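Local structure of uncharacterized protein (Staphylococcus saprophyticus subsp. saprophyticus ATCC 15305, 3FOJ) at residues M1-V6 against A83-E87; V6-K10 against D91-D95; I21-R25 against A38-M43; I46-L50 against V72-L76. The protein is of unknown function but has a rhodanese-like fold, and so may take part in sulfur transfer. One frame throughout, in Å; residues are numbered along the deposited sequence.

Two contacts are strand pairings at the rims of one parallel sheet, and two are side-chain packing around it. Contact 1 adds the N-terminal strand to one edge, contact 3 adds strand 39-40 to the other, both by backbone hydrogen bonds. Contact 1 has a serine-glutamate bond across the strands; in contact 3 the D23-R25 salt bridge lies within one segment, and a sodium ion sits on T40. All four are partly buried: contact 3 lies nearest the chain's centre (about 6 Å, centre to centre), contacts 2 and 4 further out (about 11 Å) on opposite sides. Contact 2 shares V6 with contact 1 and includes a lysine's charge; contact 4, touching contact 3 through I46, is wholly apolar.

Contact 1 (M1-V6 against A83-E87); sequences MESITV and AVNVE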
# COMPACT_ATOMS: atom_id res chain seq x y z
N MSE A 1 0.75 14.48 -5.95
CA MSE A 1 0.55 13.09 -5.45
C MSE A 1 -0.83 12.93 -4.84
O MSE A 1 -1.35 13.84 -4.21
CB MSE A 1 1.61 12.75 -4.40
CG MSE A 1 1.42 11.39 -3.76
SE MSE A 1 2.70 11.03 -2.37
CE MSE A 1 1.83 11.96 -0.92
N GLU A 2 -1.41 11.75 -5.03
CA GLU A 2 -2.73 11.46 -4.48
C GLU A 2 -2.58 10.70 -3.17
O GLU A 2 -1.64 9.92 -3.00
CB GLU A 2 -3.54 10.61 -5.44
CG GLU A 2 -3.78 11.24 -6.79
CD GLU A 2 -4.56 10.34 -7.71
OE1 GLU A 2 -5.67 9.93 -7.32
OE2 GLU A 2 -4.06 10.04 -8.82
N SER A 3 -3.52 10.92 -2.26
CA SER A 3 -3.48 10.24 -0.98
C SER A 3 -4.87 10.10 -0.39
O SER A 3 -5.79 10.84 -0.74
CB SER A 3 -2.59 10.99 0.00
OG SER A 3 -3.21 12.20 0.41
N ILE A 4 -5.02 9.13 0.50
CA ILE A 4 -6.28 8.90 1.19
C ILE A 4 -5.92 8.55 2.62
O ILE A 4 -4.80 8.12 2.90
CB ILE A 4 -7.07 7.74 0.56
CG1 ILE A 4 -6.29 6.44 0.67
CG2 ILE A 4 -7.40 8.07 -0.89
CD1 ILE A 4 -7.13 5.20 0.40
N THR A 5 -6.87 8.75 3.53
CA THR A 5 -6.62 8.45 4.94
C THR A 5 -6.92 6.98 5.23
O THR A 5 -7.52 6.28 4.41
CB THR A 5 -7.51 9.31 5.85
OG1 THR A 5 -8.89 9.00 5.60
CG2 THR A 5 -7.27 10.80 5.57
N VAL A 6 -6.50 6.52 6.40
CA VAL A 6 -6.75 5.13 6.77
C VAL A 6 -8.24 4.90 6.96
O VAL A 6 -8.74 3.81 6.70
CB VAL A 6 -5.99 4.73 8.05
CG1 VAL A 6 -4.50 4.72 7.78
CG2 VAL A 6 -6.33 5.68 9.18
N ALA A 83 -0.77 5.24 -8.60
CA ALA A 83 -0.63 4.92 -7.18
C ALA A 83 -1.17 6.01 -6.27
O ALA A 83 -1.14 7.19 -6.60
CB ALA A 83 0.83 4.64 -6.86
N VAL A 84 -1.64 5.59 -5.10
CA VAL A 84 -2.20 6.49 -4.10
C VAL A 84 -1.58 6.16 -2.75
O VAL A 84 -1.49 5.00 -2.37
CB VAL A 84 -3.73 6.32 -4.01
CG1 VAL A 84 -4.30 7.30 -2.99
CG2 VAL A 84 -4.36 6.53 -5.38
N ASN A 85 -1.15 7.19 -2.02
CA ASN A 85 -0.53 6.98 -0.72
C ASN A 85 -1.57 6.85 0.39
O ASN A 85 -2.60 7.53 0.37
CB ASN A 85 0.41 8.14 -0.40
CG ASN A 85 1.23 7.89 0.85
OD1 ASN A 85 1.84 6.84 0.99
ND2 ASN A 85 1.25 8.86 1.76
N VAL A 86 -1.32 5.95 1.34
CA VAL A 86 -2.22 5.79 2.47
C VAL A 86 -1.57 6.57 3.61
O VAL A 86 -0.58 6.12 4.20
CB VAL A 86 -2.39 4.32 2.87
CG1 VAL A 86 -3.35 4.23 4.05
CG2 VAL A 86 -2.93 3.52 1.69
N GLU A 87 -2.12 7.73 3.92
CA GLU A 87 -1.57 8.59 4.96
C GLU A 87 -1.51 7.95 6.35
O GLU A 87 -2.42 7.24 6.75
CB GLU A 87 -2.37 9.90 5.05
CG GLU A 87 -2.64 10.55 3.70
CD GLU A 87 -3.15 11.97 3.82
OE1 GLU A 87 -4.00 12.23 4.70
OE2 GLU A 87 -2.70 12.83 3.03
O HOH W 1 -0.32 9.94 -6.92
O HOH W 2 -4.74 8.41 7.76
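S3 and N85 pair, as do I4 and V86, in a parallel strand contact that places the N-terminal strand at one edge of the sheet, beside strand 82-86. Three backbone bonds make the ladder. N85 N gives a nearly straight bond to E2 O at 2.9 Å, I4 N reaches N85 O, and E87 N closes on I4 O at the far end. Water 1 spans the opening of the ladder between E2 N and A83 O, and water 2 extends the far end by linking V6 N to E87 O.

The side chains alternate between two faces. On the face of S3 and N85, the serine hydroxyl donates to E87 OE2 at 2.7 Å, meeting it from well above the carboxylate plane. A chi1 of 71° turns OG toward the glutamate, whose extended chain rises over the edge strand to meet it. The methyl of selenomethionine M1 rests 4.1 Å from N85 CB, but the amide of N85 looks elsewhere, bonding S69 and G66 O. On the I4 and V86 face, I4 CG2 packs at 3.8 Å on V84 CG1, the two side chains lying crosswise, and V6 CG1 meets V86 CG1. Helix 6-11 lies over this face through L9. A short first strand set parallel beside the last one fits the 1-5-4-2-3 strand order of a rhodanese-like alpha/beta domain.

Contact 2 (V6-K10 against D91-D95); sequences VTELK and DEFGD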
# COMPACT_ATOMS: atom_id res chain seq x y z
N VAL A 6 -6.50 6.52 6.40
CA VAL A 6 -6.75 5.13 6.77
C VAL A 6 -8.24 4.90 6.96
O VAL A 6 -8.74 3.81 6.70
CB VAL A 6 -5.99 4.73 8.05
CG1 VAL A 6 -4.50 4.72 7.78
CG2 VAL A 6 -6.33 5.68 9.18
N THR A 7 -8.94 5.93 7.41
CA THR A 7 -10.38 5.83 7.61
C THR A 7 -11.04 5.63 6.26
O THR A 7 -11.96 4.81 6.12
CB THR A 7 -10.94 7.10 8.29
OG1 THR A 7 -10.42 7.19 9.62
CG2 THR A 7 -12.46 7.05 8.35
N GLU A 8 -10.57 6.36 5.25
CA GLU A 8 -11.11 6.24 3.90
C GLU A 8 -10.79 4.87 3.33
O GLU A 8 -11.61 4.27 2.64
CB GLU A 8 -10.51 7.30 2.97
CG GLU A 8 -10.82 8.73 3.32
CD GLU A 8 -10.32 9.67 2.24
OE1 GLU A 8 -10.96 9.72 1.16
OE2 GLU A 8 -9.29 10.33 2.46
N LEU A 9 -9.58 4.39 3.60
CA LEU A 9 -9.17 3.08 3.09
C LEU A 9 -10.03 1.97 3.67
O LEU A 9 -10.43 1.06 2.94
CB LEU A 9 -7.70 2.82 3.42
CG LEU A 9 -7.14 1.49 2.89
CD1 LEU A 9 -7.27 1.42 1.38
CD2 LEU A 9 -5.69 1.34 3.31
N LYS A 10 -10.32 2.03 4.96
CA LYS A 10 -11.15 1.00 5.59
C LYS A 10 -12.56 1.00 5.02
O LYS A 10 -13.15 -0.06 4.81
CB LYS A 10 -11.19 1.18 7.11
CG LYS A 10 -9.88 0.82 7.80
CD LYS A 10 -9.96 0.96 9.31
CE LYS A 10 -8.62 0.64 9.95
NZ LYS A 10 -8.60 0.90 11.41
N ASP A 91 0.83 2.41 11.25
CA ASP A 91 0.77 2.93 12.61
C ASP A 91 -0.66 3.41 12.86
O ASP A 91 -1.26 3.10 13.88
CB ASP A 91 1.71 4.13 12.81
CG ASP A 91 3.17 3.73 12.88
OD1 ASP A 91 3.47 2.57 13.21
OD2 ASP A 91 4.03 4.60 12.62
N GLU A 92 -1.19 4.18 11.91
CA GLU A 92 -2.54 4.70 12.05
C GLU A 92 -3.63 3.70 11.67
O GLU A 92 -4.75 3.78 12.19
CB GLU A 92 -2.69 5.99 11.23
CG GLU A 92 -2.12 7.21 11.93
CD GLU A 92 -2.21 8.47 11.09
OE1 GLU A 92 -3.23 8.65 10.40
OE2 GLU A 92 -1.27 9.29 11.14
N PHE A 93 -3.32 2.76 10.79
CA PHE A 93 -4.31 1.76 10.40
C PHE A 93 -4.67 0.94 11.64
O PHE A 93 -5.83 0.57 11.83
CB PHE A 93 -3.75 0.83 9.32
CG PHE A 93 -4.78 -0.09 8.73
CD1 PHE A 93 -5.54 0.31 7.63
CD2 PHE A 93 -5.03 -1.33 9.29
CE1 PHE A 93 -6.53 -0.52 7.10
CE2 PHE A 93 -6.02 -2.17 8.78
CZ PHE A 93 -6.77 -1.76 7.68
N GLY A 94 -3.68 0.65 12.47
CA GLY A 94 -3.92 -0.12 13.68
C GLY A 94 -3.55 -1.58 13.55
O GLY A 94 -3.20 -2.06 12.47
N ASP A 95 -3.64 -2.30 14.67
CA ASP A 95 -3.30 -3.72 14.72
C ASP A 95 -4.52 -4.63 14.79
O ASP A 95 -4.38 -5.83 15.04
CB ASP A 95 -2.41 -3.99 15.94
CG ASP A 95 -1.22 -3.06 16.02
OD1 ASP A 95 -0.44 -3.00 15.04
OD2 ASP A 95 -1.05 -2.40 17.07
O HOH W 2 -4.74 8.41 7.76
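F93 contributes the most buried surface here, and K10 lies across one face of its ring. The lysine chain, coming from helix 6-11, is extended beyond CG, so that CG passes F93 CE1 at 3.7 Å and CE stands over the middle of the ring, 3.7 Å from the centroid. This is a CH-pi contact made with a methylene that the adjacent ammonium group probably polarises. NZ itself is 4.7 Å from the F93 ring centroid and only 6° off the normal, a cation-pi arrangement. The same nitrogen also donates to F93 O at 2.8 Å, in the carbonyl plane. One lysine thus holds both the ring and the main chain of a single residue, and the positive charge sits at the C-terminal end of helix 89-93, where it probably suits the helix dipole. That helix stops at G94, which leaves helical geometry with a positive phi of 100°.

In the rhodanese-like alpha/beta fold seen here, these two short helices follow the edge strand 3-4 and its neighbour 82-86, and they meet beyond the ends of those strands. V6, at the start of the first helix, points toward the second: CG1 lies 3.8 Å from F93 N, while CG2 approaches E92 O. With CG anti to the backbone N (chi1 -171°), the phenylalanine ring swings toward helix 6-11, and L9 CD2 comes to 4.3 Å from F93 CE1, obliquely to the ring. I35 and L98 also touch F93. The water bound to V6 N also donates to OE1 of the exposed E92 at 3.1 Å, a solvent link between the helices.

Contact 3 (I21-R25 against A38-M43); sequences IVDVR and AETIPM. With NA (sodium ion), chain B.
D23, whose CB lies 4.0 Å from T40 CG2 on the adjoining strand, presents its carboxylate to the edge of the R25 guanidinium, in the same plane. The grip is side-on: R25 NE binds D23 OD1 and R25 NH2 binds D23 OD2 at 2.8 Å, each oxygen using its syn lone pair. OD1 accepts a second time from R25 N, met nearly along its C-O axis, which makes an Asx turn where strand 20-23 ends. D23, together with G33 O, which also accepts from NH2, fixes the guanidinium.

Between the strands the pairing is parallel, with V22 opposite E39 and D23 opposite T40. E39 N bonds I21 O almost straight, D23 N returns to E39 O at 2.8 Å, and I41 N reaches D23 O; beyond the regular strand, M43 N still finds V24 O at 3.0 Å. I21 CG2 and A38 CB pack at 3.8 Å beside the ladder. T40 chelates a sodium ion with its carbonyl O (2.5 Å) and its hydroxyl, a chi1 of 52° keeping OG1 close enough to that carbonyl for both to reach the ion; two waters join the shell, one of them donating to E39 OE1.

These strands belong to a beta-alpha-beta unit whose helix 27-30 touches D23, R25 and T40 through T30. Strand 58-62 pairs with the other edge of strand 20-23, through backbone bonds of V22 to Y60 and I62 and of V24 to I62, and M43 reaches across to helix 67-77.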
# COMPACT_ATOMS: atom_id res chain seq x y z
N ILE A 21 -3.87 -3.26 -2.78
CA ILE A 21 -3.03 -2.69 -1.73
C ILE A 21 -1.64 -3.33 -1.80
O ILE A 21 -1.53 -4.55 -1.95
CB ILE A 21 -3.60 -2.97 -0.32
CG1 ILE A 21 -4.96 -2.29 -0.18
CG2 ILE A 21 -2.63 -2.47 0.74
CD1 ILE A 21 -5.68 -2.64 1.11
N VAL A 22 -0.60 -2.50 -1.69
CA VAL A 22 0.78 -2.98 -1.70
C VAL A 22 1.45 -2.48 -0.41
O VAL A 22 1.57 -1.28 -0.18
CB VAL A 22 1.57 -2.45 -2.92
CG1 VAL A 22 3.02 -2.94 -2.85
CG2 VAL A 22 0.92 -2.93 -4.21
N ASP A 23 1.85 -3.44 0.41
CA ASP A 23 2.52 -3.22 1.70
C ASP A 23 4.02 -3.24 1.42
O ASP A 23 4.56 -4.28 1.06
CB ASP A 23 2.14 -4.37 2.64
CG ASP A 23 2.64 -4.17 4.06
OD1 ASP A 23 3.70 -3.54 4.26
OD2 ASP A 23 1.98 -4.68 4.99
N VAL A 24 4.69 -2.10 1.59
CA VAL A 24 6.12 -2.02 1.30
C VAL A 24 7.07 -2.10 2.50
O VAL A 24 8.25 -1.74 2.39
CB VAL A 24 6.42 -0.75 0.45
CG1 VAL A 24 5.62 -0.80 -0.84
CG2 VAL A 24 6.06 0.51 1.24
N ARG A 25 6.57 -2.57 3.63
CA ARG A 25 7.40 -2.70 4.83
C ARG A 25 8.32 -3.91 4.65
O ARG A 25 8.23 -4.62 3.66
CB ARG A 25 6.52 -2.91 6.06
CG ARG A 25 5.61 -1.73 6.40
CD ARG A 25 4.71 -2.08 7.58
NE ARG A 25 3.82 -3.19 7.25
CZ ARG A 25 3.15 -3.92 8.13
NH1 ARG A 25 3.26 -3.68 9.43
NH2 ARG A 25 2.37 -4.91 7.71
N ALA A 38 -3.58 -7.75 0.90
CA ALA A 38 -2.42 -6.96 0.50
C ALA A 38 -1.27 -7.79 -0.07
O ALA A 38 -1.03 -8.91 0.37
CB ALA A 38 -1.92 -6.13 1.69
N GLU A 39 -0.59 -7.21 -1.05
CA GLU A 39 0.57 -7.84 -1.67
C GLU A 39 1.77 -7.21 -0.96
O GLU A 39 1.81 -6.00 -0.77
CB GLU A 39 0.63 -7.50 -3.16
CG GLU A 39 1.75 -8.20 -3.92
CD GLU A 39 1.44 -9.67 -4.17
OE1 GLU A 39 1.06 -10.37 -3.21
OE2 GLU A 39 1.59 -10.11 -5.32
N THR A 40 2.75 -8.02 -0.57
CA THR A 40 3.92 -7.50 0.11
C THR A 40 5.14 -7.41 -0.80
O THR A 40 5.64 -8.42 -1.30
CB THR A 40 4.29 -8.36 1.35
OG1 THR A 40 4.39 -9.74 0.97
CG2 THR A 40 3.23 -8.23 2.44
N ILE A 41 5.61 -6.20 -1.05
CA ILE A 41 6.80 -6.00 -1.87
C ILE A 41 7.61 -4.92 -1.16
O ILE A 41 7.23 -3.76 -1.19
CB ILE A 41 6.45 -5.52 -3.29
CG1 ILE A 41 5.55 -6.54 -3.99
CG2 ILE A 41 7.75 -5.29 -4.09
CD1 ILE A 41 5.07 -6.10 -5.36
N PRO A 42 8.72 -5.30 -0.52
CA PRO A 42 9.56 -4.33 0.20
C PRO A 42 9.98 -3.14 -0.66
O PRO A 42 10.29 -3.29 -1.84
CB PRO A 42 10.75 -5.17 0.64
CG PRO A 42 10.17 -6.54 0.78
CD PRO A 42 9.31 -6.65 -0.44
N MSE A 43 9.99 -1.95 -0.07
CA MSE A 43 10.36 -0.74 -0.80
C MSE A 43 11.63 -0.88 -1.62
O MSE A 43 11.68 -0.47 -2.79
CB MSE A 43 10.52 0.44 0.17
CG MSE A 43 10.96 1.73 -0.54
SE MSE A 43 11.15 3.26 0.63
CE MSE A 43 12.96 2.96 1.24
NA NA B . 5.64 -10.87 -1.08
O HOH W 3 2.86 -11.31 -1.71
O HOH W 4 5.73 -10.40 -3.72

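Contact 4 (I46-L50 against V72-L76); sequences IPDNL and VVQYL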
# COMPACT_ATOMS: atom_id res chain seq x y z
N ILE A 46 11.03 -2.48 -4.97
CA ILE A 46 10.05 -1.91 -5.89
C ILE A 46 10.59 -1.68 -7.31
O ILE A 46 9.92 -2.01 -8.29
CB ILE A 46 9.45 -0.60 -5.31
CG1 ILE A 46 8.41 -0.95 -4.22
CG2 ILE A 46 8.82 0.24 -6.42
CD1 ILE A 46 7.13 -1.59 -4.75
N PRO A 47 11.81 -1.13 -7.45
CA PRO A 47 12.36 -0.90 -8.79
C PRO A 47 12.48 -2.15 -9.66
O PRO A 47 12.41 -2.07 -10.89
CB PRO A 47 13.71 -0.25 -8.51
CG PRO A 47 13.43 0.54 -7.27
CD PRO A 47 12.64 -0.45 -6.43
N ASP A 48 12.67 -3.30 -9.03
CA ASP A 48 12.81 -4.56 -9.76
C ASP A 48 11.49 -5.31 -9.90
O ASP A 48 11.46 -6.41 -10.45
CB ASP A 48 13.83 -5.47 -9.08
CG ASP A 48 15.26 -5.04 -9.35
OD1 ASP A 48 15.65 -4.96 -10.53
OD2 ASP A 48 16.00 -4.79 -8.38
N ASN A 49 10.40 -4.72 -9.42
CA ASN A 49 9.10 -5.38 -9.49
C ASN A 49 8.03 -4.56 -10.19
O ASN A 49 6.85 -4.70 -9.90
CB ASN A 49 8.64 -5.76 -8.09
CG ASN A 49 9.42 -6.93 -7.52
OD1 ASN A 49 9.10 -8.09 -7.77
ND2 ASN A 49 10.47 -6.63 -6.77
N LEU A 50 8.44 -3.71 -11.13
CA LEU A 50 7.50 -2.88 -11.86
C LEU A 50 6.53 -3.70 -12.72
O LEU A 50 5.41 -3.27 -12.99
CB LEU A 50 8.25 -1.86 -12.73
CG LEU A 50 8.94 -0.72 -11.96
CD1 LEU A 50 9.73 0.16 -12.91
CD2 LEU A 50 7.88 0.10 -11.23
N VAL A 72 7.42 5.85 -2.53
CA VAL A 72 7.12 4.80 -3.49
C VAL A 72 6.05 5.25 -4.48
O VAL A 72 6.14 4.93 -5.67
CB VAL A 72 6.65 3.51 -2.76
CG1 VAL A 72 6.10 2.50 -3.76
CG2 VAL A 72 7.81 2.90 -1.99
N VAL A 73 5.05 5.98 -4.01
CA VAL A 73 3.99 6.47 -4.89
C VAL A 73 4.58 7.37 -5.97
O VAL A 73 4.27 7.22 -7.14
CB VAL A 73 2.90 7.22 -4.09
CG1 VAL A 73 1.93 7.92 -5.05
CG2 VAL A 73 2.14 6.23 -3.22
N GLN A 74 5.44 8.31 -5.57
CA GLN A 74 6.06 9.22 -6.53
C GLN A 74 6.88 8.43 -7.55
O GLN A 74 6.84 8.69 -8.75
CB GLN A 74 6.95 10.23 -5.82
CG GLN A 74 6.18 11.27 -5.02
CD GLN A 74 7.08 12.38 -4.50
OE1 GLN A 74 7.96 12.14 -3.67
NE2 GLN A 74 6.86 13.59 -4.98
N TYR A 75 7.63 7.45 -7.06
CA TYR A 75 8.45 6.62 -7.93
C TYR A 75 7.56 5.87 -8.93
O TYR A 75 7.84 5.85 -10.13
CB TYR A 75 9.24 5.61 -7.09
CG TYR A 75 10.10 4.70 -7.93
CD1 TYR A 75 11.31 5.14 -8.46
CD2 TYR A 75 9.68 3.41 -8.23
CE1 TYR A 75 12.07 4.31 -9.28
CE2 TYR A 75 10.43 2.58 -9.05
CZ TYR A 75 11.63 3.04 -9.57
OH TYR A 75 12.37 2.22 -10.39
N LEU A 76 6.49 5.26 -8.43
CA LEU A 76 5.58 4.53 -9.30
C LEU A 76 4.95 5.43 -10.36
O LEU A 76 4.93 5.09 -11.54
CB LEU A 76 4.48 3.85 -8.47
CG LEU A 76 4.99 2.69 -7.59
CD1 LEU A 76 3.85 2.18 -6.74
CD2 LEU A 76 5.55 1.57 -8.47
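The loop I46-L50 runs alongside about one turn of helix 67-77 without any hydrogen bond between them, the nearest CA atoms, those of I46 and V72, standing 7.7 Å apart. Within the loop a backbone bond from N49 N to I46 O folds the chain back, which brings I46, P47 and L50 to the same helix.

I46 meets three helix residues. Its CG2, anti to the backbone N, lies 3.8 Å from Y75 CD2 and 4.1 Å from L76 CD2, while CG1 approaches V72 CG1 with the two side chains nearly perpendicular. The I46 methyl approaches the Y75 ring obliquely.

In this rhodanese-like domain, helix 67-77 follows the central strand 58-62 and packs on one side of the sheet, with V72, V73 and L76 touching I61. The present contact brings the connection between strands 39-40 and 58-62 up against that helix. I46 also reaches I41, next to T40, although its side chain remains about 10 Å from the sodium ion held there.

With CG anti to the backbone N (chi1 179°), Y75 reaches across to P47. The proline ring comes up to the phenol end of the tyrosine: P47 CB is 3.4 Å from Y75 OH, and P47 CG is 3.8 Å from Y75 CZ. Further along, L50 CD2 touches both L76 CD2 (3.9 Å) and Y75 CE2 (4.2 Å), the two leucine side chains running antiparallel alongside each other.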